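Local coordinates for protein Na-K-Cl cotransporter (Methanosarcina acetivorans, PDB 3G40) that probably carries chloride together with cations across the membrane, this chain being its cytoplasmic C-terminal domain, at residues 209-214 with 229-234; 240-243 with 247-250. All coordinates share one frame; numbering follows the deposited sequence.

Contact 1: 209-214 with 229-234; sequences QAAENF and MQVLRE
Glu212 and Val231 mark the closest backbone approach, CA to CA 6.5 Å, between helix segment 209-214 and strand 229-232, which run nearly antiparallel at 159° with their axes 8.5 Å apart at the nearest point. This is the return leg of a beta-alpha-beta unit: helix 205-222 leaves strand 195-201 and leads into strand 228-232, an edge strand of the mixed sheet within this chain. Val231 fills the middle, its CG2 methyl meeting Ala211 CB at 4.1 Å in an apolar contact, while Ala208, one turn earlier in the helix, also touches Val231. Towards the partly exposed flank, Glu212 reaches across the joint. Its CG stands anti to the backbone N (chi1 -177°), and a bend at the next bond (chi2 73°) slants the carboxylate across the Val231 and Met229 side chains. Glu212 OE1 rests 3.6 Å from Val231 CG2, and OE2 lies 3.8 Å from Met229 CB; both are van der Waals contacts. The rest of Met229 leads away along the helix to Leu215, Gln216 and Ala219. The polar link is indirect: a single water donates one hydrogen bond to Glu212 OE1 and another to the carbonyl O of Met229, each 2.8 Å long.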
loop_
_atom_site.group_PDB
_atom_site.type_symbol
_atom_site.label_atom_id
_atom_site.label_comp_id
_atom_site.label_asym_id
_atom_site.label_seq_id
_atom_site.Cartn_x
_atom_site.Cartn_y
_atom_site.Cartn_z
ATOM N N GLN A 209 -25.458 7.998 26.963
ATOM C CA GLN A 209 -24.704 8.755 27.958
ATOM C C GLN A 209 -23.654 7.875 28.631
ATOM O O GLN A 209 -22.509 8.280 28.804
ATOM C CB GLN A 209 -25.630 9.334 29.033
ATOM C CG GLN A 209 -24.887 10.140 30.090
ATOM C CD GLN A 209 -24.335 11.443 29.533
ATOM O OE1 GLN A 209 -25.064 12.420 29.392
ATOM N NE2 GLN A 209 -23.034 11.466 29.217
ATOM N N ALA A 210 -24.054 6.679 29.039
ATOM C CA ALA A 210 -23.115 5.777 29.684
ATOM C C ALA A 210 -21.949 5.406 28.752
ATOM O O ALA A 210 -20.820 5.251 29.200
ATOM C CB ALA A 210 -23.834 4.530 30.195
ATOM N N ALA A 211 -22.229 5.280 27.458
ATOM C CA ALA A 211 -21.207 4.914 26.490
ATOM C C ALA A 211 -20.241 6.074 26.295
ATOM O O ALA A 211 -19.035 5.878 26.178
ATOM C CB ALA A 211 -21.844 4.504 25.156
ATOM N N GLU A 212 -20.777 7.286 26.250
ATOM C CA GLU A 212 -19.949 8.479 26.194
ATOM C C GLU A 212 -19.004 8.545 27.393
ATOM O O GLU A 212 -17.817 8.832 27.231
ATOM C CB GLU A 212 -20.830 9.734 26.171
ATOM C CG GLU A 212 -20.052 11.028 26.038
ATOM C CD GLU A 212 -19.487 11.218 24.636
ATOM O OE1 GLU A 212 -20.163 10.807 23.664
ATOM O OE2 GLU A 212 -18.377 11.782 24.504
ATOM N N ASN A 213 -19.473 8.308 28.548
ATOM C CA ASN A 213 -18.709 8.400 29.709
ATOM C C ASN A 213 -17.667 7.274 29.728
ATOM O O ASN A 213 -16.721 7.486 30.107
ATOM C CB ASN A 213 -19.542 8.412 30.993
ATOM C CG ASN A 213 -20.421 9.673 31.156
ATOM O OD1 ASN A 213 -20.227 10.663 30.688
ATOM N ND2 ASN A 213 -21.302 9.523 31.883
ATOM N N PHE A 214 -18.047 6.095 29.331
ATOM C CA PHE A 214 -17.120 4.974 29.256
ATOM C C PHE A 214 -15.957 5.273 28.311
ATOM O O PHE A 214 -14.803 5.072 28.673
ATOM C CB PHE A 214 -17.863 3.706 28.843
ATOM C CG PHE A 214 -16.965 2.546 28.561
ATOM C CD1 PHE A 214 -16.508 1.738 29.594
ATOM C CD2 PHE A 214 -16.579 2.260 27.266
ATOM C CE1 PHE A 214 -15.665 0.663 29.332
ATOM C CE2 PHE A 214 -15.728 1.172 27.000
ATOM C CZ PHE A 214 -15.286 0.381 28.040
ATOM N N MET A 229 -14.650 10.913 20.334
ATOM C CA MET A 229 -15.655 9.909 20.663
ATOM C C MET A 229 -16.914 10.120 19.834
ATOM O O MET A 229 -17.395 11.246 19.705
ATOM C CB MET A 229 -16.038 10.006 22.145
ATOM C CG MET A 229 -14.871 10.211 23.085
ATOM S SD MET A 229 -13.666 8.885 22.867
ATOM C CE MET A 229 -12.418 9.447 24.029
ATOM N N GLN A 230 -17.447 9.039 19.273
ATOM C CA GLN A 230 -18.764 9.085 18.644
ATOM C C GLN A 230 -19.637 7.978 19.198
ATOM O O GLN A 230 -19.254 6.814 19.185
ATOM C CB GLN A 230 -18.664 8.915 17.130
ATOM C CG GLN A 230 -18.183 10.138 16.389
ATOM C CD GLN A 230 -18.350 10.007 14.882
ATOM O OE1 GLN A 230 -19.366 9.506 14.395
ATOM N NE2 GLN A 230 -17.347 10.461 14.135
ATOM N N VAL A 231 -20.812 8.337 19.691
ATOM C CA VAL A 231 -21.798 7.337 20.055
ATOM C C VAL A 231 -22.908 7.412 19.012
ATOM O O VAL A 231 -23.623 8.418 18.927
ATOM C CB VAL A 231 -22.369 7.584 21.472
ATOM C CG1 VAL A 231 -23.425 6.551 21.800
ATOM C CG2 VAL A 231 -21.261 7.551 22.515
ATOM N N LEU A 232 -23.042 6.355 18.217
ATOM C CA LEU A 232 -23.956 6.340 17.078
ATOM C C LEU A 232 -25.341 5.812 17.442
ATOM O O LEU A 232 -25.512 5.068 18.415
ATOM C CB LEU A 232 -23.377 5.502 15.926
ATOM C CG LEU A 232 -22.047 5.981 15.342
ATOM C CD1 LEU A 232 -21.573 5.041 14.242
ATOM C CD2 LEU A 232 -22.165 7.415 14.823
ATOM N N ARG A 233 -26.325 6.204 16.640
ATOM C CA ARG A 233 -27.694 5.740 16.815
ATOM C C ARG A 233 -27.821 4.294 16.337
ATOM O O ARG A 233 -28.591 3.512 16.887
ATOM C CB ARG A 233 -28.651 6.639 16.027
ATOM C CG ARG A 233 -30.120 6.434 16.336
ATOM C CD ARG A 233 -30.536 7.265 17.535
ATOM N NE ARG A 233 -31.982 7.263 17.733
ATOM C CZ ARG A 233 -32.604 7.983 18.660
ATOM N NH1 ARG A 233 -31.903 8.763 19.473
ATOM N NH2 ARG A 233 -33.924 7.924 18.774
ATOM N N GLU A 234 -27.045 3.930 15.324
ATOM C CA GLU A 234 -27.193 2.612 14.710
ATOM C C GLU A 234 -25.922 1.771 14.755
ATOM O O GLU A 234 -24.810 2.298 14.720
ATOM C CB GLU A 234 -27.658 2.751 13.259
ATOM C CG GLU A 234 -28.903 3.605 13.088
ATOM C CD GLU A 234 -29.076 4.099 11.664
ATOM O OE1 GLU A 234 -28.603 3.416 10.730
ATOM O OE2 GLU A 234 -29.689 5.174 11.482
HETATM O O HOH W 1 -19.677 11.965 21.210
#

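Contact 2: 240-243 with 247-250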
loop_
_atom_site.group_PDB
_atom_site.type_symbol
_atom_site.label_atom_id
_atom_site.label_comp_id
_atom_site.label_asym_id
_atom_site.label_seq_id
_atom_site.Cartn_x
_atom_site.Cartn_y
_atom_site.Cartn_z
ATOM N N SER A 240 -26.028 2.200 6.740
ATOM C CA SER A 240 -25.706 2.168 5.317
ATOM C C SER A 240 -24.259 2.586 5.035
ATOM O O SER A 240 -23.648 2.126 4.070
ATOM C CB SER A 240 -26.680 3.050 4.531
ATOM O OG SER A 240 -26.862 4.298 5.178
ATOM N N LYS A 241 -23.717 3.454 5.885
ATOM C CA LYS A 241 -22.366 3.977 5.710
ATOM C C LYS A 241 -21.664 4.075 7.060
ATOM O O LYS A 241 -22.317 4.210 8.095
ATOM C CB LYS A 241 -22.425 5.362 5.066
ATOM C CG LYS A 241 -23.234 6.358 5.882
ATOM C CD LYS A 241 -23.553 7.629 5.112
ATOM C CE LYS A 241 -24.523 8.509 5.902
ATOM N NZ LYS A 241 -24.804 9.811 5.233
ATOM N N LEU A 242 -20.334 4.012 7.050
ATOM C CA LEU A 242 -19.552 4.172 8.273
ATOM C C LEU A 242 -18.847 5.527 8.282
ATOM O O LEU A 242 -18.547 6.078 7.227
ATOM C CB LEU A 242 -18.513 3.051 8.391
ATOM C CG LEU A 242 -19.026 1.611 8.389
ATOM C CD1 LEU A 242 -17.884 0.649 8.671
ATOM C CD2 LEU A 242 -20.137 1.440 9.415
ATOM N N PRO A 243 -18.592 6.078 9.477
ATOM C CA PRO A 243 -17.775 7.290 9.538
ATOM C C PRO A 243 -16.398 6.948 8.985
ATOM O O PRO A 243 -15.859 5.879 9.313
ATOM C CB PRO A 243 -17.671 7.577 11.037
ATOM C CG PRO A 243 -18.816 6.859 11.650
ATOM C CD PRO A 243 -19.064 5.652 10.804
ATOM N N LEU A 247 -8.380 3.045 8.517
ATOM C CA LEU A 247 -8.474 1.699 9.054
ATOM C C LEU A 247 -9.504 1.662 10.161
ATOM O O LEU A 247 -9.446 2.465 11.104
ATOM C CB LEU A 247 -7.129 1.254 9.631
ATOM C CG LEU A 247 -7.123 -0.135 10.304
ATOM C CD1 LEU A 247 -7.252 -1.274 9.282
ATOM C CD2 LEU A 247 -5.860 -0.339 11.149
ATOM N N HIS A 248 -10.432 0.722 10.040
ATOM C CA HIS A 248 -11.397 0.433 11.097
ATOM C C HIS A 248 -10.926 -0.799 11.871
ATOM O O HIS A 248 -10.669 -1.848 11.274
ATOM C CB HIS A 248 -12.752 0.126 10.479
ATOM C CG HIS A 248 -13.336 1.271 9.716
ATOM N ND1 HIS A 248 -14.176 2.197 10.298
ATOM C CD2 HIS A 248 -13.205 1.643 8.421
ATOM C CE1 HIS A 248 -14.536 3.088 9.393
ATOM N NE2 HIS A 248 -13.965 2.774 8.244
ATOM N N ILE A 249 -10.805 -0.660 13.188
ATOM C CA ILE A 249 -10.483 -1.783 14.072
ATOM C C ILE A 249 -11.743 -2.236 14.795
ATOM O O ILE A 249 -12.429 -1.424 15.434
ATOM C CB ILE A 249 -9.405 -1.378 15.108
ATOM C CG1 ILE A 249 -8.145 -0.874 14.380
ATOM C CG2 ILE A 249 -9.092 -2.547 16.063
ATOM C CD1 ILE A 249 -7.154 -0.189 15.277
ATOM N N PHE A 250 -12.072 -3.518 14.654
ATOM C CA PHE A 250 -13.210 -4.123 15.341
ATOM C C PHE A 250 -12.712 -5.231 16.256
ATOM O O PHE A 250 -11.590 -5.715 16.102
ATOM C CB PHE A 250 -14.179 -4.745 14.328
ATOM C CG PHE A 250 -14.827 -3.746 13.406
ATOM C CD1 PHE A 250 -14.242 -3.422 12.190
ATOM C CD2 PHE A 250 -16.029 -3.149 13.747
ATOM C CE1 PHE A 250 -14.843 -2.500 11.335
ATOM C CE2 PHE A 250 -16.637 -2.221 12.893
ATOM C CZ PHE A 250 -16.036 -1.898 11.693
#
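His248 turns its imidazole from strand 247-250 toward the incoming loop, where Leu242 and Pro243 meet it from two directions. The main chains stay apart, Leu242 CA and His248 CA being 9.4 Å from each other, and the side chains span the distance. The tight part lies at the rim of the imidazole: the carbonyl O of Pro243 sits in the ring plane, 3.1 Å from His248 CE1, the carbon between the two ring nitrogens. Both nitrogens are farther from this oxygen, so it faces a polarised C-H edge and not an N-H. ND1 is engaged elsewhere, hydrogen-bonded to NE1 of Trp161; because an indole nitrogen can only donate, ND1 acts as the acceptor. Leu242 covers one face of the imidazole. With its CG anti to the carbonyl carbon (chi1 -58°), it carries CD1 to 4.2 Å above the plane, displaced toward the rim, and the same methyl approaches the edge of Phe250, 4.4 Å from CZ. With an alanine in place of His248, Trp161 NE1 would probably lose its acceptor and a gap would open beside Leu242. The outer side is much looser: the partly exposed Pro243 ring stays back, its CD 5.4 Å from His248 CE1. This is local packing of a connecting loop against the sheet. Strand 247-251 is flanked by strands 157-161 and 271-276, with Trp161 stacking on Phe250 and touched by Pro243, while helix 258-268 packs against the same side chains, Ala268 reaching both Leu242 and His248 and Leu264 meeting Phe250.

In the fold
Along the chain the two contacts stand in series, neither nested nor crossed. Contact 1 closes first, turning helix 205-222 back through a short connection into strand 228-232, outermost in the sheet within this chain. The chain then runs through a long loop, past the positions of strands 195-201 and 157-161 in the sheet order, to strand 247-251; contact 2 closes the last few residues of that passage, holding the end of the loop against the strand that follows it. Their centres are 15 Å apart, yet they meet directly: Pro243 CG packs 3.9 Å from Gln230 OE1 and 4.2 Å from Leu232 CD1. The loop thereby joins that outermost strand to the more central part of the same sheet.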